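Bradavidin 2 (Bradyrhizobium japonicum, PDB 4GGT) probably binds biotin, as a secreted member of the avidin family built on an eight-stranded antiparallel beta barrel. Local coordinates at residues Ser14-Glu19 / Leu24-Ala29; Gly36-His41 / Val67-Cys72; Leu63-Thr68 / Ser85-Ser90. All blocks are in the same frame, centred on the assembly; numbering follows the deposited sequence.

Interaction 1 of 3, residues Ser14-Glu19 / Leu24-Ala29; sequences SYWKNE and LLIWSA
With CG of Trp-16 turned beside its own backbone N (chi1 -51°) and OG of Ser-14 held between N and the carbonyl carbon (chi1 58°), the indole and the hydroxyl meet over Ile-26 on the next strand. The indole NE1 donates to Ser-14 OG at 2.8 Å, close to the ring plane, and Ser-14 OG is also hydrogen-bonded to the carbonyl of Pro-11. Beneath this link, CG1 of Ile-26 lies 3.5 Å from Ser-14 OG and 4.0 Å from Trp-16 NE1. Leu-24 O approaches the indole at its edge, 3.8 Å from Trp-16 CD1.

Strands 14-17 and 23-28 run antiparallel. Ser-14/Ile-26 and Trp-16/Leu-24 are hydrogen-bonded pairs; the bond from Ile-26 N to Ser-14 O is short and nearly straight, at 2.8 Å and 172°. Between them, Tyr-15 and Leu-25 form a non-hydrogen-bonded pair on the other face, where the ring of Tyr-15 stacks with that of Trp-115.

This is the first hairpin of the barrel, and along the same segment as Trp-16 lies Asn-18, a biotin-binding residue. The two bonds on the buried hydroxyl of Ser-14 tie the indole to the chain before the strand, which probably holds the ring in its rotation.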
loop_
_atom_site.group_PDB
_atom_site.type_symbol
_atom_site.label_atom_id
_atom_site.label_comp_id
_atom_site.label_asym_id
_atom_site.label_seq_id
_atom_site.Cartn_x
_atom_site.Cartn_y
_atom_site.Cartn_z
ATOM N N SER A 14 8.091 -4.613 10.139
ATOM C CA SER A 14 7.469 -5.819 9.646
ATOM C C SER A 14 7.438 -5.714 8.152
ATOM O O SER A 14 7.692 -4.641 7.597
ATOM C CB SER A 14 6.057 -5.991 10.222
ATOM O OG SER A 14 5.231 -4.888 9.923
ATOM N N TYR A 15 7.162 -6.833 7.506
ATOM C CA TYR A 15 7.228 -6.901 6.059
ATOM C C TYR A 15 6.067 -7.767 5.559
ATOM O O TYR A 15 5.858 -8.880 6.057
ATOM C CB TYR A 15 8.582 -7.467 5.669
ATOM C CG TYR A 15 8.789 -7.722 4.205
ATOM C CD1 TYR A 15 8.924 -6.671 3.311
ATOM C CD2 TYR A 15 8.883 -9.011 3.725
ATOM C CE1 TYR A 15 9.138 -6.902 1.954
ATOM C CE2 TYR A 15 9.096 -9.257 2.383
ATOM C CZ TYR A 15 9.225 -8.194 1.506
ATOM O OH TYR A 15 9.435 -8.459 0.175
ATOM N N TRP A 16 5.313 -7.235 4.590
ATOM C CA TRP A 16 4.077 -7.839 4.124
ATOM C C TRP A 16 4.048 -7.853 2.601
ATOM O O TRP A 16 4.609 -6.960 1.946
ATOM C CB TRP A 16 2.863 -7.041 4.610
ATOM C CG TRP A 16 2.808 -6.733 6.114
ATOM C CD1 TRP A 16 3.640 -5.930 6.817
ATOM C CD2 TRP A 16 1.823 -7.213 7.048
ATOM N NE1 TRP A 16 3.255 -5.880 8.149
ATOM C CE2 TRP A 16 2.146 -6.668 8.314
ATOM C CE3 TRP A 16 0.711 -8.064 6.936
ATOM C CZ2 TRP A 16 1.400 -6.945 9.461
ATOM C CZ3 TRP A 16 -0.043 -8.331 8.074
ATOM C CH2 TRP A 16 0.301 -7.773 9.318
ATOM N N LYS A 17 3.384 -8.853 2.037
ATOM C CA LYS A 17 3.200 -8.933 0.584
ATOM C C LYS A 17 1.769 -9.270 0.243
ATOM O O LYS A 17 1.134 -10.029 0.967
ATOM C CB LYS A 17 4.123 -9.987 -0.037
ATOM C CG LYS A 17 5.604 -9.581 0.034
ATOM C CD LYS A 17 6.555 -10.668 -0.466
ATOM C CE LYS A 17 6.237 -11.107 -1.865
ATOM N NZ LYS A 17 7.315 -12.014 -2.397
ATOM N N ASN A 18 1.259 -8.730 -0.871
ATOM C CA ASN A 18 -0.107 -9.062 -1.291
ATOM C C ASN A 18 -0.028 -10.159 -2.343
ATOM O O ASN A 18 1.065 -10.583 -2.686
ATOM C CB ASN A 18 -0.893 -7.817 -1.764
ATOM C CG ASN A 18 -0.328 -7.190 -3.032
ATOM O OD1 ASN A 18 0.527 -7.769 -3.678
ATOM N ND2 ASN A 18 -0.797 -5.969 -3.376
ATOM N N GLU A 19 -1.177 -10.602 -2.838
ATOM C CA GLU A 19 -1.214 -11.758 -3.723
ATOM C C GLU A 19 -0.584 -11.468 -5.088
ATOM O O GLU A 19 -0.160 -12.406 -5.771
ATOM C CB GLU A 19 -2.649 -12.354 -3.824
ATOM C CG GLU A 19 -3.780 -11.322 -4.036
ATOM C CD GLU A 19 -4.339 -10.711 -2.729
ATOM O OE1 GLU A 19 -5.215 -11.342 -2.054
ATOM O OE2 GLU A 19 -3.938 -9.568 -2.419
ATOM N N LEU A 24 5.285 -4.355 1.179
ATOM C CA LEU A 24 5.034 -3.296 2.129
ATOM C C LEU A 24 5.969 -3.493 3.308
ATOM O O LEU A 24 5.817 -4.449 4.056
ATOM C CB LEU A 24 3.575 -3.339 2.606
ATOM C CG LEU A 24 3.164 -2.331 3.698
ATOM C CD1 LEU A 24 3.411 -0.865 3.278
ATOM C CD2 LEU A 24 1.714 -2.551 4.135
ATOM N N LEU A 25 6.952 -2.594 3.435
ATOM C CA LEU A 25 7.890 -2.644 4.570
ATOM C C LEU A 25 7.492 -1.584 5.593
ATOM O O LEU A 25 7.380 -0.398 5.267
ATOM C CB LEU A 25 9.318 -2.365 4.060
ATOM C CG LEU A 25 10.582 -2.943 4.671
ATOM C CD1 LEU A 25 11.722 -1.912 4.446
ATOM C CD2 LEU A 25 10.468 -3.447 6.123
ATOM N N ILE A 26 7.232 -2.002 6.830
ATOM C CA ILE A 26 6.820 -1.067 7.857
ATOM C C ILE A 26 8.006 -0.784 8.738
ATOM O O ILE A 26 8.577 -1.704 9.345
ATOM C CB ILE A 26 5.657 -1.637 8.733
ATOM C CG1 ILE A 26 4.473 -2.101 7.869
ATOM C CG2 ILE A 26 5.219 -0.608 9.753
ATOM C CD1 ILE A 26 3.752 -0.961 7.106
ATOM N N TRP A 27 8.427 0.477 8.763
ATOM C CA TRP A 27 9.566 0.893 9.595
ATOM C C TRP A 27 9.152 1.115 11.048
ATOM O O TRP A 27 9.840 0.687 11.997
ATOM C CB TRP A 27 10.162 2.181 9.032
ATOM C CG TRP A 27 10.886 1.931 7.734
ATOM C CD1 TRP A 27 10.369 1.995 6.461
ATOM C CD2 TRP A 27 12.260 1.548 7.588
ATOM N NE1 TRP A 27 11.337 1.674 5.544
ATOM C CE2 TRP A 27 12.508 1.397 6.204
ATOM C CE3 TRP A 27 13.314 1.322 8.497
ATOM C CZ2 TRP A 27 13.768 1.046 5.700
ATOM C CZ3 TRP A 27 14.567 0.966 7.993
ATOM C CH2 TRP A 27 14.779 0.831 6.603
ATOM N N SER A 28 8.036 1.808 11.208
ATOM C CA SER A 28 7.523 2.226 12.498
ATOM C C SER A 28 6.051 2.568 12.370
ATOM O O SER A 28 5.541 2.808 11.259
ATOM C CB SER A 28 8.315 3.413 13.086
ATOM O OG SER A 28 8.250 4.558 12.263
ATOM N N ALA A 29 5.360 2.546 13.510
ATOM C CA ALA A 29 3.954 2.915 13.557
ATOM C C ALA A 29 3.627 3.535 14.905
ATOM O O ALA A 29 2.546 3.297 15.468
ATOM C CB ALA A 29 3.088 1.715 13.310
#

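Interaction 2 of 3, residues Gly36-His41 / Val67-Cys72; sequences GTFTNH and VTFAQC
The interior of the avidin barrel, close to its biotin site, is where strand 33-39 meets strand 62-69 through side chains alone. The two strands are not neighbours in the sheet: strand 51-59 runs between them, and the CA atoms of Phe-38 and Val-67 are 7.1 Å apart.

Phe-38 and Val-67 both direct their side chains toward the opposing segment and cross at about a right angle. CG2 of Val-67 presses against the root of the phenylalanine, 3.5 Å from Phe-38 CB and 3.7 Å from Phe-38 CG. Farther out, Phe-38 CE2 reaches the edge of the Phe-69 ring, near its plane, and lies 3.8 Å from Phe-69 CZ. The two rings take different routes to this meeting: CG of Phe-38 is anti to its backbone N (chi1 -178°), whereas that of Phe-69 lies beside its own N (chi1 -57°). Val-67 CG1 sits over one face of the Phe-69 ring, displaced toward the rim, and thus the valine packs against both aromatics. Asn-40, a biotin-binding residue, adds its CB at 4.0 Å from Phe-69 CE2.

Phe-69 also centres an inverse gamma turn, after which the chain enters the 3-10 segment 70-72 and the disulfide of Cys-72 with Cys-47. Around this apolar cluster, Trp-78 of strand 74-80 meets the Phe-38 ring and touches Val-67, Phe-45 makes an edge-to-face contact with Phe-69, and Tyr-52 of the intervening strand 51-59 packs against Val-67 and Phe-69.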
loop_
_atom_site.group_PDB
_atom_site.type_symbol
_atom_site.label_atom_id
_atom_site.label_comp_id
_atom_site.label_asym_id
_atom_site.label_seq_id
_atom_site.Cartn_x
_atom_site.Cartn_y
_atom_site.Cartn_z
ATOM N N GLY A 36 6.274 3.725 6.204
ATOM C CA GLY A 36 6.508 2.493 5.453
ATOM C C GLY A 36 7.109 2.733 4.077
ATOM O O GLY A 36 7.272 3.876 3.650
ATOM N N THR A 37 7.438 1.648 3.398
ATOM C CA THR A 37 7.966 1.708 2.024
ATOM C C THR A 37 7.209 0.677 1.210
ATOM O O THR A 37 7.073 -0.450 1.641
ATOM C CB THR A 37 9.491 1.385 2.019
ATOM O OG1 THR A 37 10.176 2.387 2.778
ATOM C CG2 THR A 37 10.036 1.344 0.610
ATOM N N PHE A 38 6.754 1.033 0.017
ATOM C CA PHE A 38 5.918 0.131 -0.729
ATOM C C PHE A 38 6.557 -0.010 -2.093
ATOM O O PHE A 38 6.974 1.001 -2.689
ATOM C CB PHE A 38 4.542 0.754 -0.914
ATOM C CG PHE A 38 3.566 -0.125 -1.633
ATOM C CD1 PHE A 38 2.712 -0.987 -0.916
ATOM C CD2 PHE A 38 3.515 -0.124 -3.021
ATOM C CE1 PHE A 38 1.803 -1.796 -1.608
ATOM C CE2 PHE A 38 2.625 -0.920 -3.713
ATOM C CZ PHE A 38 1.760 -1.771 -3.009
ATOM N N THR A 39 6.633 -1.223 -2.583
ATOM C CA THR A 39 7.046 -1.377 -3.980
ATOM C C THR A 39 6.182 -2.338 -4.770
ATOM O O THR A 39 5.853 -3.410 -4.314
ATOM C CB THR A 39 8.620 -1.395 -4.206
ATOM O OG1 THR A 39 9.046 -2.211 -5.341
ATOM C CG2 THR A 39 9.432 -1.568 -2.950
ATOM N N ASN A 40 5.708 -1.851 -5.909
ATOM C CA ASN A 40 4.847 -2.593 -6.805
ATOM C C ASN A 40 5.764 -3.424 -7.684
ATOM O O ASN A 40 6.892 -3.010 -7.957
ATOM C CB ASN A 40 4.039 -1.585 -7.655
ATOM C CG ASN A 40 3.214 -2.243 -8.738
ATOM O OD1 ASN A 40 2.003 -2.447 -8.589
ATOM N ND2 ASN A 40 3.867 -2.585 -9.841
ATOM N N HIS A 41 5.304 -4.604 -8.087
ATOM C CA HIS A 41 6.119 -5.466 -8.932
ATOM C C HIS A 41 5.373 -5.957 -10.159
ATOM O O HIS A 41 5.632 -7.067 -10.657
ATOM C CB HIS A 41 6.714 -6.618 -8.122
ATOM C CG HIS A 41 7.886 -6.214 -7.292
ATOM N ND1 HIS A 41 7.813 -6.041 -5.926
ATOM C CD2 HIS A 41 9.157 -5.913 -7.642
ATOM C CE1 HIS A 41 8.997 -5.670 -5.469
ATOM N NE2 HIS A 41 9.829 -5.583 -6.494
ATOM N N VAL A 67 0.085 5.404 -1.057
ATOM C CA VAL A 67 1.348 5.425 -1.746
ATOM C C VAL A 67 1.190 6.241 -3.042
ATOM O O VAL A 67 0.247 6.029 -3.790
ATOM C CB VAL A 67 1.812 4.008 -2.110
ATOM C CG1 VAL A 67 3.102 4.053 -2.937
ATOM C CG2 VAL A 67 2.013 3.180 -0.803
ATOM N N THR A 68 2.117 7.161 -3.291
ATOM C CA THR A 68 2.082 7.956 -4.539
ATOM C C THR A 68 3.220 7.494 -5.450
ATOM O O THR A 68 4.406 7.515 -5.069
ATOM C CB THR A 68 2.140 9.467 -4.209
ATOM O OG1 THR A 68 0.949 9.790 -3.509
ATOM C CG2 THR A 68 2.204 10.300 -5.513
ATOM N N PHE A 69 2.849 6.965 -6.615
ATOM C CA PHE A 69 3.841 6.460 -7.567
ATOM C C PHE A 69 4.188 7.666 -8.442
ATOM O O PHE A 69 3.505 7.955 -9.438
ATOM C CB PHE A 69 3.286 5.300 -8.401
ATOM C CG PHE A 69 2.783 4.148 -7.560
ATOM C CD1 PHE A 69 1.444 4.089 -7.195
ATOM C CD2 PHE A 69 3.674 3.190 -7.089
ATOM C CE1 PHE A 69 0.975 3.027 -6.383
ATOM C CE2 PHE A 69 3.239 2.127 -6.274
ATOM C CZ PHE A 69 1.903 2.046 -5.933
ATOM N N ALA A 70 5.201 8.403 -8.012
ATOM C CA ALA A 70 5.352 9.800 -8.446
ATOM C C ALA A 70 5.556 9.929 -9.941
ATOM O O ALA A 70 4.943 10.817 -10.578
ATOM C CB ALA A 70 6.473 10.477 -7.685
ATOM N N GLN A 71 6.372 9.046 -10.505
ATOM C CA GLN A 71 6.733 9.162 -11.929
ATOM C C GLN A 71 5.583 8.754 -12.860
ATOM O O GLN A 71 5.620 9.024 -14.062
ATOM C CB GLN A 71 8.021 8.370 -12.226
ATOM C CG GLN A 71 9.308 8.995 -11.641
ATOM C CD GLN A 71 9.336 9.047 -10.118
ATOM O OE1 GLN A 71 9.613 10.102 -9.524
ATOM N NE2 GLN A 71 9.029 7.923 -9.475
ATOM N N CYS A 72 4.549 8.139 -12.285
ATOM C CA CYS A 72 3.389 7.617 -12.999
ATOM C C CYS A 72 2.093 8.412 -12.776
ATOM O O CYS A 72 1.033 8.001 -13.243
ATOM C CB CYS A 72 3.175 6.148 -12.594
ATOM S SG CYS A 72 4.630 5.131 -13.068
#

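Interaction 3 of 3, residues Leu63-Thr68 / Ser85-Ser90; sequences LYFVVT and SQMPTS
Met-87 reaches past strand 74-80, inside the barrel, to Leu-63 and Phe-65, meeting the leucine with CG, SD and CE and the phenylalanine with the sulfur alone. The methyl CE lies 3.9 Å from Leu-63 CD1, while CG is 4.1 Å from the other leucine branch, CD2. The chain of Met-87 therefore passes both methyls of Leu-63, and the two side chains cross at about a right angle. The sulfur touches the aromatic ring, with Met-87 SD 4.1 Å from Phe-65 CE1. This is a Met-aromatic contact of oblique geometry: SD is 5.4 Å from the ring centroid, on a line 72° off the ring normal.

The side chain of Met-87 is extended at its first two torsions and bends at the third (chi3 -64°), so that the sulfur is carried well out from strand 86-95 before the methyl turns off beside Leu-63. Phe-65 has CG between its backbone N and carbonyl carbon (chi1 57°), which brings the ring closer to the methionine than the direction of its CB would suggest.

In the next shell, the ring of Trp-78 on strand 74-80 meets that of Phe-65 with the two planes nearly parallel. Val-58 and Ile-82 touch Leu-63, and Phe-111 and Leu-10 touch Met-87.

Strands 62-69 and 86-95 are separated in the sheet by strand 74-80, and their contact is made by inward side chains rather than by backbone pairing. The side chain of Phe-65 lies about 7 Å from that of Asp-109, a biotin-binding residue, which places the contact on the interior wall of the avidin barrel next to the ligand site.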
loop_
_atom_site.group_PDB
_atom_site.type_symbol
_atom_site.label_atom_id
_atom_site.label_comp_id
_atom_site.label_asym_id
_atom_site.label_seq_id
_atom_site.Cartn_x
_atom_site.Cartn_y
_atom_site.Cartn_z
ATOM N N LEU A 63 -6.659 0.446 9.845
ATOM C CA LEU A 63 -5.571 1.248 9.298
ATOM C C LEU A 63 -5.863 1.712 7.883
ATOM O O LEU A 63 -6.706 1.140 7.193
ATOM C CB LEU A 63 -4.252 0.447 9.328
ATOM C CG LEU A 63 -3.844 -0.484 8.163
ATOM C CD1 LEU A 63 -2.351 -0.887 8.315
ATOM C CD2 LEU A 63 -4.707 -1.719 8.056
ATOM N N TYR A 64 -5.165 2.764 7.456
ATOM C CA TYR A 64 -5.158 3.108 6.037
ATOM C C TYR A 64 -3.766 3.573 5.686
ATOM O O TYR A 64 -3.042 4.074 6.553
ATOM C CB TYR A 64 -6.190 4.181 5.667
ATOM C CG TYR A 64 -5.839 5.620 6.015
ATOM C CD1 TYR A 64 -6.262 6.201 7.215
ATOM C CD2 TYR A 64 -5.090 6.412 5.121
ATOM C CE1 TYR A 64 -5.941 7.568 7.510
ATOM C CE2 TYR A 64 -4.768 7.737 5.397
ATOM C CZ TYR A 64 -5.187 8.305 6.596
ATOM O OH TYR A 64 -4.860 9.630 6.847
ATOM N N PHE A 65 -3.381 3.360 4.433
ATOM C CA PHE A 65 -2.115 3.974 3.973
ATOM C C PHE A 65 -2.226 4.357 2.514
ATOM O O PHE A 65 -3.088 3.835 1.787
ATOM C CB PHE A 65 -0.907 3.099 4.267
ATOM C CG PHE A 65 -1.003 1.713 3.670
ATOM C CD1 PHE A 65 -1.666 0.698 4.364
ATOM C CD2 PHE A 65 -0.512 1.449 2.420
ATOM C CE1 PHE A 65 -1.782 -0.544 3.825
ATOM C CE2 PHE A 65 -0.612 0.170 1.890
ATOM C CZ PHE A 65 -1.267 -0.795 2.572
ATOM N N VAL A 66 -1.405 5.324 2.124
ATOM C CA VAL A 66 -1.437 5.895 0.783
ATOM C C VAL A 66 -0.020 5.842 0.208
ATOM O O VAL A 66 0.965 6.114 0.903
ATOM C CB VAL A 66 -1.980 7.371 0.781
ATOM C CG1 VAL A 66 -1.184 8.288 1.693
ATOM C CG2 VAL A 66 -2.001 7.925 -0.631
ATOM N N VAL A 67 0.085 5.404 -1.057
ATOM C CA VAL A 67 1.348 5.425 -1.746
ATOM C C VAL A 67 1.190 6.241 -3.042
ATOM O O VAL A 67 0.247 6.029 -3.790
ATOM C CB VAL A 67 1.812 4.008 -2.110
ATOM C CG1 VAL A 67 3.102 4.053 -2.937
ATOM C CG2 VAL A 67 2.013 3.180 -0.803
ATOM N N THR A 68 2.117 7.161 -3.291
ATOM C CA THR A 68 2.082 7.956 -4.539
ATOM C C THR A 68 3.220 7.494 -5.450
ATOM O O THR A 68 4.406 7.515 -5.069
ATOM C CB THR A 68 2.140 9.467 -4.209
ATOM O OG1 THR A 68 0.949 9.790 -3.509
ATOM C CG2 THR A 68 2.204 10.300 -5.513
ATOM N N SER A 85 -1.668 -12.324 11.238
ATOM C CA SER A 85 -0.640 -12.305 10.190
ATOM C C SER A 85 -1.228 -11.870 8.820
ATOM O O SER A 85 -0.579 -11.945 7.783
ATOM C CB SER A 85 0.043 -13.678 10.107
ATOM O OG SER A 85 1.200 -13.611 9.292
ATOM N N GLN A 86 -2.482 -11.430 8.833
ATOM C CA GLN A 86 -3.153 -11.046 7.586
ATOM C C GLN A 86 -3.762 -9.656 7.681
ATOM O O GLN A 86 -4.234 -9.231 8.751
ATOM C CB GLN A 86 -4.215 -12.084 7.210
ATOM C CG GLN A 86 -3.555 -13.437 6.817
ATOM C CD GLN A 86 -4.103 -14.111 5.549
ATOM O OE1 GLN A 86 -5.312 -14.337 5.418
ATOM N NE2 GLN A 86 -3.191 -14.486 4.626
ATOM N N MET A 87 -3.772 -8.957 6.549
ATOM C CA MET A 87 -4.180 -7.577 6.531
ATOM C C MET A 87 -5.122 -7.395 5.345
ATOM O O MET A 87 -4.703 -6.979 4.249
ATOM C CB MET A 87 -2.959 -6.641 6.413
ATOM C CG MET A 87 -3.336 -5.174 6.356
ATOM S SD MET A 87 -1.969 -4.117 5.859
ATOM C CE MET A 87 -0.783 -4.304 7.147
ATOM N N PRO A 88 -6.409 -7.696 5.551
ATOM C CA PRO A 88 -7.323 -7.485 4.445
ATOM C C PRO A 88 -7.575 -6.004 4.216
ATOM O O PRO A 88 -7.683 -5.247 5.158
ATOM C CB PRO A 88 -8.608 -8.203 4.902
ATOM C CG PRO A 88 -8.557 -8.117 6.439
ATOM C CD PRO A 88 -7.076 -8.196 6.775
ATOM N N THR A 89 -7.701 -5.597 2.959
ATOM C CA THR A 89 -7.859 -4.174 2.646
ATOM C C THR A 89 -8.709 -4.010 1.395
ATOM O O THR A 89 -8.845 -4.951 0.584
ATOM C CB THR A 89 -6.502 -3.484 2.304
ATOM O OG1 THR A 89 -5.944 -4.100 1.128
ATOM C CG2 THR A 89 -5.511 -3.512 3.464
ATOM N N SER A 90 -9.306 -2.826 1.252
ATOM C CA SER A 90 -9.868 -2.422 -0.044
ATOM C C SER A 90 -9.010 -1.258 -0.543
ATOM O O SER A 90 -8.418 -0.553 0.256
ATOM C CB SER A 90 -11.318 -1.970 0.063
ATOM O OG SER A 90 -11.486 -0.893 0.996
#

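In the fold
From the N terminus, interaction 1 closes first: only four residues separate its segments, the last of them already in strand 23-28, and it forms the hairpin of strands 14-17 and 23-28. Interaction 2 follows in series, spanning strand 51-59 to join strands 33-39 and 62-69; a backbone bond from Thr-37 N to Leu-25 O couples it to the hairpin. Interaction 3 starts on segment 63-68, which shares Val-67 and Thr-68 with interaction 2, and passes strand 74-80 to reach strand 86-95. None nests within another. Although interactions 1 and 3 are far apart in sequence, Trp-16 packs on Met-87 and Leu-24 on Phe-65, joining the first hairpin to strands 62-69 and 86-95 inside the closed barrel.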